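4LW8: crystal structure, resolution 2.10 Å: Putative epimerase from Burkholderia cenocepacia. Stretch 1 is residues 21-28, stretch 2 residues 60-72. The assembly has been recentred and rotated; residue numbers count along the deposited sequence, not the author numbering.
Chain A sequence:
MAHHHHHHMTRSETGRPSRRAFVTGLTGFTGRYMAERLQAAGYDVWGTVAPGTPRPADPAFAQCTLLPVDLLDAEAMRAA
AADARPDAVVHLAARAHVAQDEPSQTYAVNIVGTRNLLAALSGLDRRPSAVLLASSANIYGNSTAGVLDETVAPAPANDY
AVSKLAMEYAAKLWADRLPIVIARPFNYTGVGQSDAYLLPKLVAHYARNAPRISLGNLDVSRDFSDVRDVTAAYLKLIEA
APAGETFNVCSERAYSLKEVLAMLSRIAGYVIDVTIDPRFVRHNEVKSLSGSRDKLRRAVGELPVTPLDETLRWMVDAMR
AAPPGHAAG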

# COMPACT_ATOMS: atom_id res chain seq x y z
N ALA A 21 4.71 24.73 -15.03
CA ALA A 21 4.70 23.74 -13.95
C ALA A 21 3.27 23.57 -13.48
O ALA A 21 2.47 24.51 -13.57
N PHE A 22 2.97 22.38 -12.98
CA PHE A 22 1.65 22.04 -12.47
C PHE A 22 1.81 21.44 -11.07
O PHE A 22 2.49 20.42 -10.90
N VAL A 23 1.22 22.09 -10.08
CA VAL A 23 1.41 21.68 -8.68
C VAL A 23 0.07 21.37 -8.04
O VAL A 23 -0.77 22.24 -7.94
N THR A 24 -0.14 20.12 -7.62
CA THR A 24 -1.36 19.84 -6.88
C THR A 24 -1.23 20.35 -5.44
O THR A 24 -0.14 20.34 -4.87
N GLY A 25 -2.33 20.82 -4.86
CA GLY A 25 -2.29 21.39 -3.52
C GLY A 25 -1.43 22.64 -3.49
O GLY A 25 -0.74 22.90 -2.51
N LEU A 26 -1.45 23.39 -4.59
CA LEU A 26 -0.60 24.57 -4.76
C LEU A 26 -0.78 25.62 -3.65
O LEU A 26 0.20 26.27 -3.26
N THR A 27 -2.00 25.80 -3.14
CA THR A 27 -2.22 26.87 -2.16
C THR A 27 -2.05 26.41 -0.71
O THR A 27 -2.26 27.16 0.22
N GLY A 28 -1.63 25.16 -0.51
CA GLY A 28 -1.34 24.73 0.85
C GLY A 28 -0.01 25.30 1.33
O GLY A 28 0.65 26.05 0.60
N ALA A 60 1.50 35.58 -2.92
CA ALA A 60 2.39 34.59 -3.53
C ALA A 60 1.71 33.89 -4.70
O ALA A 60 2.38 33.32 -5.57
N PHE A 61 0.38 33.92 -4.72
CA PHE A 61 -0.38 33.22 -5.75
C PHE A 61 -0.88 34.16 -6.85
O PHE A 61 -1.66 33.75 -7.71
N ALA A 62 -0.43 35.41 -6.82
CA ALA A 62 -0.94 36.42 -7.74
C ALA A 62 -0.65 36.05 -9.20
O ALA A 62 -1.44 36.34 -10.08
N GLN A 63 0.48 35.40 -9.44
CA GLN A 63 0.84 35.02 -10.81
C GLN A 63 0.65 33.53 -11.08
O GLN A 63 1.18 32.99 -12.05
N CYS A 64 -0.10 32.85 -10.22
CA CYS A 64 -0.38 31.43 -10.43
C CYS A 64 -1.74 31.23 -11.10
O CYS A 64 -2.68 31.97 -10.82
N THR A 65 -1.82 30.24 -11.98
CA THR A 65 -3.09 29.88 -12.58
C THR A 65 -3.69 28.75 -11.73
O THR A 65 -3.12 27.67 -11.64
N LEU A 66 -4.83 29.02 -11.09
CA LEU A 66 -5.44 28.09 -10.13
C LEU A 66 -6.64 27.40 -10.72
O LEU A 66 -7.63 28.04 -11.06
N LEU A 67 -6.58 26.07 -10.82
CA LEU A 67 -7.68 25.30 -11.41
C LEU A 67 -8.47 24.52 -10.33
O LEU A 67 -7.90 23.69 -9.63
N PRO A 68 -9.78 24.78 -10.19
CA PRO A 68 -10.53 24.02 -9.19
C PRO A 68 -10.71 22.57 -9.64
O PRO A 68 -11.46 22.28 -10.57
N VAL A 69 -10.00 21.67 -8.97
CA VAL A 69 -10.02 20.25 -9.29
C VAL A 69 -10.04 19.38 -8.02
O VAL A 69 -9.19 19.52 -7.15
N ASP A 70 -11.01 18.48 -7.94
CA ASP A 70 -10.98 17.44 -6.91
C ASP A 70 -10.14 16.25 -7.43
O ASP A 70 -10.39 15.76 -8.52
N LEU A 71 -9.14 15.82 -6.67
CA LEU A 71 -8.27 14.71 -7.09
C LEU A 71 -9.03 13.43 -7.43
O LEU A 71 -8.62 12.66 -8.31
N LEU A 72 -10.15 13.20 -6.76
CA LEU A 72 -10.94 11.99 -7.03
C LEU A 72 -11.81 12.15 -8.29
O LEU A 72 -12.47 11.21 -8.73

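Packing of strand 21-24 and the turns that follow it against residues 60-72 of the putative epimerase. No hydrogen bond links the two stretches; the contact is almost wholly apolar and buries 355 Å², both sides summed. Ala21 is out of reach. Phe22 leaves its strand sideways, but its t rotamer (chi2 66°) brings the ring nearer, so that CE1 lies 4.3 Å from CD1 of Leu67, an m,t leucine whose own end also swings inward. Val23 makes no contact. Thr24, chi1 p, points toward stretch 2; its methyl CG2 comes within 4.4 Å of Leu71 CD2 (m,t), while its OG1 is hydrogen-bonded elsewhere in the structure. Gly25 has no side chain and takes a positive phi of 63°, which by itself favours glycine, in the type II turn from Val23 to Leu26. That turn delivers Leu26, which points toward stretch 2 in a t,p rotamer and has three neighbours there: CD2 sits 3.6 Å from Leu66 CD2 and 3.9 Å from Cys64 CB, and CG lies 4.2 Å from Phe61 CE1. Its carbonyl O also approaches Phe61 CE1, at 3.2 Å. Cys64 and Phe61 both point toward stretch 1 with chi1 m; Leu66 (m,t) starts sideways and reaches in with its tip. Thr27, sideways with chi1 p, covers one face of the Phe61 ring: CG2 stands 4.0 Å from the centroid of that ring and 5° off its normal, a CH-pi contact, and the backbone closes in as well, with Thr27 CA 3.4 Å from Phe61 CZ. The same methyl, Thr27 CG2, lies 4.1 Å from Leu66 CD2, bridging ring and leucine. Gly28 closes the type I turn, its N hydrogen-bonded to Gly25 O at 3.1 Å.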

# COMPACT_ATOMS: atom_id res chain seq x y z
CB ALA A 21 5.59 24.18 -12.82
CB PHE A 22 0.96 21.07 -13.43
CG PHE A 22 -0.45 20.71 -13.05
CD1 PHE A 22 -1.45 21.67 -13.08
CD2 PHE A 22 -0.78 19.40 -12.70
CE1 PHE A 22 -2.76 21.34 -12.76
CE2 PHE A 22 -2.09 19.06 -12.36
CZ PHE A 22 -3.08 20.03 -12.40
CB VAL A 23 2.09 22.79 -7.85
CG1 VAL A 23 2.28 22.32 -6.41
CG2 VAL A 23 3.43 23.22 -8.51
CB THR A 24 -1.68 18.34 -6.87
OG1 THR A 24 -0.64 17.63 -6.18
CG2 THR A 24 -1.84 17.82 -8.31
CB LEU A 26 -0.88 25.24 -6.12
CG LEU A 26 -0.16 26.56 -6.45
CD1 LEU A 26 1.35 26.43 -6.27
CD2 LEU A 26 -0.48 26.99 -7.87
CB THR A 27 -3.62 27.52 -2.32
OG1 THR A 27 -4.65 26.54 -2.15
CG2 THR A 27 -3.76 28.16 -3.72
CB ALA A 60 2.83 33.57 -2.49
CB PHE A 61 -1.54 32.47 -5.11
CG PHE A 61 -1.11 31.48 -4.08
CD1 PHE A 61 -0.32 30.40 -4.43
CD2 PHE A 61 -1.44 31.65 -2.75
CE1 PHE A 61 0.10 29.50 -3.48
CE2 PHE A 61 -1.02 30.76 -1.80
CZ PHE A 61 -0.25 29.68 -2.17
CB ALA A 62 -0.36 37.78 -7.41
CB GLN A 63 2.28 35.42 -11.09
CG GLN A 63 2.49 36.92 -11.11
CD GLN A 63 3.92 37.31 -11.40
OE1 GLN A 63 4.18 38.10 -12.31
NE2 GLN A 63 4.85 36.76 -10.63
CB CYS A 64 -0.34 30.67 -9.11
SG CYS A 64 1.29 30.69 -8.35
CB THR A 65 -2.92 29.43 -14.05
OG1 THR A 65 -2.36 30.50 -14.82
CG2 THR A 65 -4.27 29.03 -14.65
CB LEU A 66 -5.85 28.85 -8.86
CG LEU A 66 -4.74 29.65 -8.19
CD1 LEU A 66 -5.27 30.34 -6.95
CD2 LEU A 66 -3.61 28.74 -7.82
CB LEU A 67 -7.13 24.35 -12.47
CG LEU A 67 -6.24 24.92 -13.60
CD1 LEU A 67 -5.81 23.81 -14.57
CD2 LEU A 67 -6.93 26.04 -14.35
CB PRO A 68 -11.88 24.75 -9.11
CG PRO A 68 -11.68 26.05 -9.84
CD PRO A 68 -10.61 25.79 -10.86
CB VAL A 69 -8.78 19.82 -10.15
CG1 VAL A 69 -8.91 18.39 -10.54
CG2 VAL A 69 -8.64 20.69 -11.39
CB ASP A 70 -12.41 17.03 -6.55
CG ASP A 70 -12.47 15.72 -5.75
OD1 ASP A 70 -11.53 15.43 -4.97
OD2 ASP A 70 -13.48 15.00 -5.89
CB LEU A 71 -7.25 14.40 -5.99
CG LEU A 71 -6.07 15.34 -5.78
CD1 LEU A 71 -5.40 14.98 -4.46
CD2 LEU A 71 -5.08 15.22 -6.92
CB LEU A 72 -11.79 11.62 -5.81
CG LEU A 72 -11.00 11.21 -4.56
CD1 LEU A 72 -11.94 10.68 -3.45
CD2 LEU A 72 -9.94 10.16 -4.91